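Local structure of effector protein Lem4 (lpg1101) (6CGK) at residues A[43-48]-A[52-57]; A[59-64]-A[105-110]. The protein is a Legionella effector that acts as a membrane-associated protein tyrosine phosphatase, this chain being its magnesium-binding haloacid dehalogenase (HAD) domain in an inactivated form. The protein carries 1 engineered substitution. All blocks are in the same frame, centred on the assembly; numbering follows the deposited sequence.

Interaction 1: A[43-48]-A[52-57]; sequences EALSTK and DERMRY
A44, L45 and K48 close around the ring of Y57, and this packing makes up much of the contact. L45 lies over one face of the ring, its CD2 3.8 Å from Y57 CG; the two side chains run past each other in opposite directions. A44 CB comes in at a slant to Y57 CE2, 3.6 Å away, and the aliphatic chain of K48 crosses the tyrosine at about a right angle, CE lying 3.8 Å from Y57 OH. K48 CB also packs on E53 CB and, at 3.7 Å, on R54 CG.

Both segments belong to the insertion between strand 19-23 and helix 72-82, where many members of the HAD superfamily carry a C1-type cap. Here helices 40-46 and 51-55 follow each other closely, and the short link between them brings K48 beside E53.

One direct hydrogen bond spans the segments: R54 NH1 donates to K48 O at 3.1 Å with an N-H...O angle of 149°. The bend of the arginine at chi3 (-65°) turns NH1 back to that carbonyl while NE pairs with E106 on helix 98-107.

K48 bends at chi2 and chi4, which brings its ammonium back to the end of helix 40-46, where NZ donates to A44 O at 3.0 Å. The same NZ holds a water at 2.8 Å that also bonds to Y57 OH. Two further waters lie between T47 O and the E53 carboxylate, one of them bound only weakly to the carbonyl.

Interaction 2: A[59-64]-A[105-110]; sequences NEYDAS and LEFENI
Y61 and F107 are the closest backbone pair, with CA atoms 8.0 Å apart, where the last turn of helix 58-62 faces the C-terminal end of helix 98-107. That end is a Schellman motif: N109 takes a positive phi (60°) as the C-prime residue, with I110 N bonded to L105 O and N109 N to E106 O. Helix 98-107 follows strand 89-93 of the parallel sheet in the Rossmann-like core of the HAD fold, whereas helix 58-62 comes from the insertion after strand 19-23.

The side chain of Y61 reaches toward helix 98-107 with CG anti to the backbone N (chi1 173°), and F107 packs over one face of its ring. F107 CD2 sits near the rim, 3.4 Å from Y61 CG, and the ring planes meet obliquely at 40°.

E108, just past the helix, folds at chi2 and sends its carboxylate to the phenol. Y61 OH donates to the anti lone pair of E108 OE2 at 2.6 Å, and that oxygen lies in the plane of the tyrosine ring. I70 N donates to the same Y61 OH, so the hydroxyl of this buried tyrosine is held by two protein partners. A water completes the contact, donating to D62 OD1 at 2.6 Å and to F107 O at 3.2 Å.

In the fold
The two contacts follow one another along the chain, their centres 11 Å apart, and meet at helix 98-107. R54, which reaches K48 in interaction 1, forms a salt bridge from NE to OE1 of E106 at 2.8 Å. F107, which packs on Y61 in interaction 2, turns its far rim to segment 52-57: F107 CZ is 3.6 Å from Y57 C, and CD1 is 4.0 Å from M55 SD. The insertion thus rests on the core helix from both contacts. The magnesium site of D25, D155 and the engineered N23 is nearby: from side chain to side chain, D25 is about 10 Å from L45 and about 9 Å from Y61.

Interaction 1: A[43-48]-A[52-57]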
ATOM      1  N   GLU A  43      11.036 -11.464 -10.064  1.00 24.98           N
ATOM      2  CA  GLU A  43      11.548 -12.723  -9.550  1.00 27.73           C
ATOM      3  C   GLU A  43      12.944 -12.537  -8.939  1.00 27.74           C
ATOM      4  O   GLU A  43      13.254 -13.113  -7.890  1.00 27.09           O
ATOM      5  CB  GLU A  43      11.560 -13.757 -10.669  1.00 32.19           C
ATOM      6  CG  GLU A  43      12.325 -14.972 -10.300  1.00 34.89           C
ATOM      7  CD  GLU A  43      11.539 -15.906  -9.395  1.00 50.93           C
ATOM      8  OE1 GLU A  43      12.199 -16.783  -8.791  1.00 53.63           O
ATOM      9  OE2 GLU A  43      10.286 -15.762  -9.275  1.00 48.72           O
ATOM     10  N   ALA A  44      13.815 -11.761  -9.597  1.00 26.78           N
ATOM     11  CA  ALA A  44      15.158 -11.560  -9.066  1.00 28.19           C
ATOM     12  C   ALA A  44      15.122 -10.846  -7.709  1.00 27.47           C
ATOM     13  O   ALA A  44      15.843 -11.222  -6.776  1.00 26.74           O
ATOM     14  CB  ALA A  44      15.990 -10.740 -10.056  1.00 27.10           C
ATOM     15  N   LEU A  45      14.293  -9.821  -7.582  1.00 24.84           N
ATOM     16  CA  LEU A  45      14.252  -9.075  -6.308  1.00 23.17           C
ATOM     17  C   LEU A  45      13.583  -9.873  -5.185  1.00 28.93           C
ATOM     18  O   LEU A  45      13.814  -9.584  -4.001  1.00 26.21           O
ATOM     19  CB  LEU A  45      13.533  -7.738  -6.483  1.00 25.44           C
ATOM     20  CG  LEU A  45      14.448  -6.638  -7.036  1.00 26.64           C
ATOM     21  CD1 LEU A  45      13.687  -5.466  -7.655  1.00 25.68           C
ATOM     22  CD2 LEU A  45      15.390  -6.134  -5.945  1.00 24.36           C
ATOM     23  N   SER A  46      12.803 -10.890  -5.524  1.00 26.86           N
ATOM     24  CA  SER A  46      11.975 -11.538  -4.502  1.00 23.25           C
ATOM     25  C   SER A  46      12.810 -12.064  -3.337  1.00 31.06           C
ATOM     26  O   SER A  46      12.351 -12.081  -2.186  1.00 29.05           O
ATOM     27  CB  SER A  46      11.173 -12.688  -5.145  1.00 23.96           C
ATOM     28  OG  SER A  46      12.014 -13.753  -5.625  1.00 27.72           O
ATOM     29  N   THR A  47      14.020 -12.544  -3.617  1.00 25.63           N
ATOM     30  CA  THR A  47      14.849 -13.159  -2.596  1.00 27.84           C
ATOM     31  C   THR A  47      15.877 -12.194  -2.000  1.00 29.63           C
ATOM     32  O   THR A  47      16.771 -12.631  -1.265  1.00 33.35           O
ATOM     33  CB  THR A  47      15.557 -14.386  -3.170  1.00 32.36           C
ATOM     34  OG1 THR A  47      16.266 -14.032  -4.357  1.00 32.46           O
ATOM     35  CG2 THR A  47      14.544 -15.438  -3.561  1.00 29.51           C
ATOM     36  N   LYS A  48      15.793 -10.912  -2.326  1.00 24.56           N
ATOM     37  CA  LYS A  48      16.811  -9.943  -1.894  1.00 24.66           C
ATOM     38  C   LYS A  48      16.362  -9.324  -0.569  1.00 24.31           C
ATOM     39  O   LYS A  48      15.595  -8.344  -0.523  1.00 23.25           O
ATOM     40  CB  LYS A  48      17.045  -8.892  -2.967  1.00 27.18           C
ATOM     41  CG  LYS A  48      17.578  -9.494  -4.336  1.00 25.93           C
ATOM     42  CD  LYS A  48      18.751 -10.427  -4.123  1.00 28.72           C
ATOM     43  CE  LYS A  48      19.266 -11.006  -5.463  1.00 27.85           C
ATOM     44  NZ  LYS A  48      18.487 -12.244  -5.866  1.00 31.42           N
ATOM     45  N   ASP A  52      21.141  -3.679   0.988  1.00 27.15           N
ATOM     46  CA  ASP A  52      22.310  -3.716   0.111  1.00 28.19           C
ATOM     47  C   ASP A  52      22.068  -4.614  -1.097  1.00 28.08           C
ATOM     48  O   ASP A  52      22.534  -4.321  -2.203  1.00 27.85           O
ATOM     49  CB  ASP A  52      23.545  -4.214   0.868  1.00 30.14           C
ATOM     50  CG  ASP A  52      24.077  -3.209   1.877  1.00 40.10           C
ATOM     51  OD1 ASP A  52      23.826  -2.007   1.697  1.00 33.01           O
ATOM     52  OD2 ASP A  52      24.759  -3.630   2.837  1.00 33.59           O
ATOM     53  N   GLU A  53      21.378  -5.723  -0.899  1.00 27.51           N
ATOM     54  CA  GLU A  53      21.135  -6.613  -2.033  1.00 28.43           C
ATOM     55  C   GLU A  53      20.105  -6.010  -2.975  1.00 30.64           C
ATOM     56  O   GLU A  53      20.215  -6.133  -4.199  1.00 28.06           O
ATOM     57  CB  GLU A  53      20.664  -7.992  -1.546  1.00 30.79           C
ATOM     58  CG  GLU A  53      21.700  -8.751  -0.738  1.00 35.47           C
ATOM     59  CD  GLU A  53      21.181 -10.091  -0.260  1.00 49.47           C
ATOM     60  OE1 GLU A  53      20.403 -10.112   0.709  1.00 50.24           O
ATOM     61  OE2 GLU A  53      21.531 -11.120  -0.874  1.00 60.30           O
ATOM     62  N   ARG A  54      19.067  -5.392  -2.421  1.00 26.10           N
ATOM     63  CA  ARG A  54      18.052  -4.785  -3.269  1.00 23.67           C
ATOM     64  C   ARG A  54      18.611  -3.628  -4.085  1.00 24.07           C
ATOM     65  O   ARG A  54      18.262  -3.467  -5.256  1.00 27.23           O
ATOM     66  CB  ARG A  54      16.878  -4.336  -2.391  1.00 22.45           C
ATOM     67  CG  ARG A  54      16.115  -5.523  -1.823  1.00 22.21           C
ATOM     68  CD  ARG A  54      14.866  -5.045  -1.050  1.00 23.52           C
ATOM     69  NE  ARG A  54      15.097  -4.252   0.174  1.00 23.70           N
ATOM     70  CZ  ARG A  54      15.087  -4.781   1.400  1.00 26.62           C
ATOM     71  NH1 ARG A  54      14.935  -6.093   1.552  1.00 25.07           N
ATOM     72  NH2 ARG A  54      15.182  -3.990   2.496  1.00 26.37           N
ATOM     73  N   MET A  55      19.436  -2.777  -3.471  1.00 24.42           N
ATOM     74  CA  MET A  55      19.842  -1.537  -4.129  1.00 26.89           C
ATOM     75  C   MET A  55      20.669  -1.797  -5.374  1.00 27.23           C
ATOM     76  O   MET A  55      20.814  -0.905  -6.225  1.00 30.00           O
ATOM     77  CB  MET A  55      20.619  -0.649  -3.151  1.00 29.39           C
ATOM     78  CG  MET A  55      19.689  -0.000  -2.093  1.00 37.18           C
ATOM     79  SD  MET A  55      18.450   1.067  -2.882  1.00 43.14           S
ATOM     80  CE  MET A  55      19.475   1.697  -4.177  1.00 27.59           C
ATOM     81  N   ARG A  56      21.248  -2.988  -5.492  1.00 28.18           N
ATOM     82  CA  ARG A  56      21.997  -3.287  -6.707  1.00 32.28           C
ATOM     83  C   ARG A  56      21.110  -3.298  -7.945  1.00 31.16           C
ATOM     84  O   ARG A  56      21.632  -3.165  -9.069  1.00 33.99           O
ATOM     85  CB  ARG A  56      22.676  -4.639  -6.537  1.00 29.51           C
ATOM     86  CG  ARG A  56      23.780  -4.569  -5.537  1.00 32.71           C
ATOM     87  CD  ARG A  56      24.633  -5.824  -5.550  1.00 42.25           C
ATOM     88  NE  ARG A  56      25.620  -5.703  -4.485  1.00 52.13           N
ATOM     89  CZ  ARG A  56      25.558  -6.383  -3.352  1.00 43.24           C
ATOM     90  NH1 ARG A  56      24.584  -7.259  -3.171  1.00 40.46           N
ATOM     91  NH2 ARG A  56      26.474  -6.213  -2.423  1.00 48.33           N
ATOM     92  N   TYR A  57      19.804  -3.510  -7.770  1.00 25.50           N
ATOM     93  CA  TYR A  57      18.817  -3.500  -8.847  1.00 27.60           C
ATOM     94  C   TYR A  57      18.326  -2.103  -9.230  1.00 28.13           C
ATOM     95  O   TYR A  57      17.541  -1.987 -10.182  1.00 28.10           O
ATOM     96  CB  TYR A  57      17.627  -4.397  -8.449  1.00 23.86           C
ATOM     97  CG  TYR A  57      18.049  -5.843  -8.576  1.00 26.62           C
ATOM     98  CD1 TYR A  57      18.785  -6.467  -7.566  1.00 27.60           C
ATOM     99  CD2 TYR A  57      17.825  -6.555  -9.762  1.00 26.68           C
ATOM    100  CE1 TYR A  57      19.219  -7.798  -7.712  1.00 25.82           C
ATOM    101  CE2 TYR A  57      18.247  -7.887  -9.913  1.00 26.69           C
ATOM    102  CZ  TYR A  57      18.957  -8.488  -8.887  1.00 27.62           C
ATOM    103  OH  TYR A  57      19.411  -9.782  -9.047  1.00 29.40           O
TER
HETATM  104  O   HOH W   1      18.961 -12.049   0.841  1.00 43.00           O
HETATM  105  O   HOH W   2      20.041 -13.214  -1.270  1.00 53.34           O
HETATM  106  O   HOH W   3      19.626 -12.464  -8.384  1.00 27.45           O

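Interaction 2: A[59-64]-A[105-110]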
ATOM      1  N   ASN A  59      19.642   0.404 -10.831  1.00 29.12           N
ATOM      2  CA  ASN A  59      19.948   0.801 -12.202  0.52 34.62           C
ATOM      3  C   ASN A  59      19.042   0.077 -13.190  1.00 35.91           C
ATOM      4  O   ASN A  59      18.490   0.692 -14.109  1.00 33.84           O
ATOM      5  CB  ASN A  59      21.415   0.520 -12.517  0.52 32.19           C
ATOM      6  CG  ASN A  59      21.766   0.793 -13.979  0.52 42.51           C
ATOM      7  OD1 ASN A  59      21.162   1.650 -14.632  0.52 56.51           O
ATOM      8  ND2 ASN A  59      22.749   0.073 -14.484  0.52 52.75           N
ATOM      9  N   GLU A  60      18.841  -1.232 -12.994  1.00 29.70           N
ATOM     10  CA  GLU A  60      17.915  -1.943 -13.878  1.00 32.76           C
ATOM     11  C   GLU A  60      16.488  -1.404 -13.740  1.00 32.82           C
ATOM     12  O   GLU A  60      15.786  -1.228 -14.745  1.00 32.10           O
ATOM     13  CB  GLU A  60      17.957  -3.443 -13.596  1.00 33.47           C
ATOM     14  CG  GLU A  60      16.921  -4.236 -14.438  1.00 36.39           C
ATOM     15  CD  GLU A  60      16.996  -5.733 -14.220  1.00 40.11           C
ATOM     16  OE1 GLU A  60      17.928  -6.177 -13.527  1.00 39.94           O
ATOM     17  OE2 GLU A  60      16.102  -6.473 -14.722  1.00 34.40           O
ATOM     18  N   TYR A  61      16.054  -1.090 -12.507  1.00 28.01           N
ATOM     19  CA  TYR A  61      14.752  -0.455 -12.334  1.00 31.41           C
ATOM     20  C   TYR A  61      14.675   0.862 -13.102  1.00 33.71           C
ATOM     21  O   TYR A  61      13.728   1.106 -13.858  1.00 34.63           O
ATOM     22  CB  TYR A  61      14.519  -0.222 -10.853  1.00 29.57           C
ATOM     23  CG  TYR A  61      13.300   0.579 -10.482  1.00 26.82           C
ATOM     24  CD1 TYR A  61      12.049   0.004 -10.431  1.00 28.27           C
ATOM     25  CD2 TYR A  61      13.428   1.935 -10.141  1.00 31.06           C
ATOM     26  CE1 TYR A  61      10.918   0.744 -10.019  1.00 26.57           C
ATOM     27  CE2 TYR A  61      12.310   2.667  -9.736  1.00 30.38           C
ATOM     28  CZ  TYR A  61      11.069   2.080  -9.698  1.00 27.06           C
ATOM     29  OH  TYR A  61       9.994   2.863  -9.265  1.00 30.15           O
ATOM     30  N   ASP A  62      15.665   1.732 -12.916  1.00 35.71           N
ATOM     31  CA  ASP A  62      15.591   3.036 -13.564  1.00 36.84           C
ATOM     32  C   ASP A  62      15.552   2.926 -15.087  1.00 38.82           C
ATOM     33  O   ASP A  62      14.945   3.781 -15.744  1.00 39.04           O
ATOM     34  CB  ASP A  62      16.758   3.894 -13.117  1.00 35.48           C
ATOM     35  CG  ASP A  62      16.594   4.382 -11.689  1.00 36.55           C
ATOM     36  OD1 ASP A  62      15.437   4.423 -11.181  1.00 38.44           O
ATOM     37  OD2 ASP A  62      17.621   4.689 -11.076  1.00 46.46           O
ATOM     38  N   ALA A  63      16.183   1.890 -15.667  1.00 34.42           N
ATOM     39  CA  ALA A  63      16.192   1.669 -17.114  1.00 38.21           C
ATOM     40  C   ALA A  63      14.949   0.933 -17.604  1.00 37.41           C
ATOM     41  O   ALA A  63      14.829   0.694 -18.814  1.00 40.88           O
ATOM     42  CB  ALA A  63      17.436   0.882 -17.535  1.00 39.94           C
ATOM     43  N   SER A  64      14.027   0.597 -16.702  1.00 36.23           N
ATOM     44  CA  SER A  64      12.860  -0.198 -17.030  1.00 38.26           C
ATOM     45  C   SER A  64      11.773   0.646 -17.704  1.00 39.60           C
ATOM     46  O   SER A  64      11.781   1.880 -17.655  1.00 38.61           O
ATOM     47  CB  SER A  64      12.337  -0.853 -15.753  1.00 34.17           C
ATOM     48  OG  SER A  64      13.267  -1.841 -15.322  1.00 39.47           O
ATOM     49  N   LEU A 105      10.058   0.874  -3.112  1.00 26.04           N
ATOM     50  CA  LEU A 105      10.019   1.991  -2.159  1.00 24.95           C
ATOM     51  C   LEU A 105      11.417   2.571  -1.932  1.00 28.34           C
ATOM     52  O   LEU A 105      11.612   3.798  -1.933  1.00 29.61           O
ATOM     53  CB  LEU A 105       9.404   1.512  -0.855  1.00 25.93           C
ATOM     54  CG  LEU A 105       7.930   1.079  -0.983  1.00 25.29           C
ATOM     55  CD1 LEU A 105       7.442   0.345   0.286  1.00 24.09           C
ATOM     56  CD2 LEU A 105       7.030   2.280  -1.302  1.00 27.97           C
ATOM     57  N   GLU A 106      12.406   1.707  -1.700  1.00 26.65           N
ATOM     58  CA  GLU A 106      13.771   2.191  -1.481  1.00 26.85           C
ATOM     59  C   GLU A 106      14.342   2.915  -2.697  1.00 27.85           C
ATOM     60  O   GLU A 106      15.034   3.929  -2.556  1.00 28.31           O
ATOM     61  CB  GLU A 106      14.673   1.031  -1.064  1.00 30.39           C
ATOM     62  CG  GLU A 106      14.350   0.574   0.356  1.00 26.77           C
ATOM     63  CD  GLU A 106      14.753  -0.846   0.653  1.00 29.69           C
ATOM     64  OE1 GLU A 106      15.318  -1.529  -0.251  1.00 27.35           O
ATOM     65  OE2 GLU A 106      14.478  -1.280   1.796  1.00 29.39           O
ATOM     66  N   PHE A 107      14.113   2.379  -3.901  1.00 30.90           N
ATOM     67  CA  PHE A 107      14.577   3.029  -5.118  1.00 31.90           C
ATOM     68  C   PHE A 107      14.046   4.443  -5.240  1.00 28.62           C
ATOM     69  O   PHE A 107      14.680   5.288  -5.871  1.00 31.86           O
ATOM     70  CB  PHE A 107      14.121   2.245  -6.366  1.00 34.45           C
ATOM     71  CG  PHE A 107      14.674   0.840  -6.492  1.00 30.96           C
ATOM     72  CD1 PHE A 107      15.861   0.453  -5.888  1.00 30.46           C
ATOM     73  CD2 PHE A 107      13.965  -0.095  -7.233  1.00 29.09           C
ATOM     74  CE1 PHE A 107      16.353  -0.873  -6.048  1.00 28.47           C
ATOM     75  CE2 PHE A 107      14.454  -1.415  -7.423  1.00 26.04           C
ATOM     76  CZ  PHE A 107      15.629  -1.800  -6.805  1.00 27.75           C
ATOM     77  N   GLU A 108      12.842   4.693  -4.718  1.00 28.86           N
ATOM     78  CA  GLU A 108      12.220   6.004  -4.784  1.00 32.68           C
ATOM     79  C   GLU A 108      12.458   6.829  -3.523  1.00 32.64           C
ATOM     80  O   GLU A 108      11.876   7.914  -3.382  1.00 36.87           O
ATOM     81  CB  GLU A 108      10.716   5.837  -5.026  1.00 36.37           C
ATOM     82  CG  GLU A 108      10.404   5.034  -6.280  1.00 39.06           C
ATOM     83  CD  GLU A 108      10.533   5.856  -7.532  1.00 45.98           C
ATOM     84  OE1 GLU A 108      10.621   7.087  -7.381  1.00 44.82           O
ATOM     85  OE2 GLU A 108      10.558   5.296  -8.662  1.00 34.89           O
ATOM     86  N   ASN A 109      13.289   6.341  -2.603  1.00 32.85           N
ATOM     87  CA  ASN A 109      13.642   7.082  -1.385  1.00 32.87           C
ATOM     88  C   ASN A 109      12.396   7.371  -0.547  1.00 33.88           C
ATOM     89  O   ASN A 109      12.253   8.455   0.043  1.00 35.08           O
ATOM     90  CB  ASN A 109      14.420   8.362  -1.715  1.00 33.92           C
ATOM     91  CG  ASN A 109      15.238   8.874  -0.534  1.00 36.63           C
ATOM     92  OD1 ASN A 109      15.600   8.119   0.373  1.00 41.34           O
ATOM     93  ND2 ASN A 109      15.552  10.148  -0.561  1.00 41.11           N
ATOM     94  N   ILE A 110      11.504   6.389  -0.500  1.00 31.55           N
ATOM     95  CA  ILE A 110      10.318   6.422   0.358  1.00 31.81           C
ATOM     96  C   ILE A 110      10.591   5.595   1.599  1.00 31.67           C
ATOM     97  O   ILE A 110      10.924   4.411   1.513  1.00 33.96           O
ATOM     98  CB  ILE A 110       9.087   5.881  -0.376  1.00 30.79           C
ATOM     99  CG1 ILE A 110       8.780   6.750  -1.591  1.00 30.90           C
ATOM    100  CG2 ILE A 110       7.871   5.839   0.595  1.00 33.19           C
ATOM    101  CD1 ILE A 110       7.899   6.040  -2.605  1.00 29.42           C
TER
HETATM  102  O   HOH W   4      14.698   5.706  -9.027  1.00 44.37           O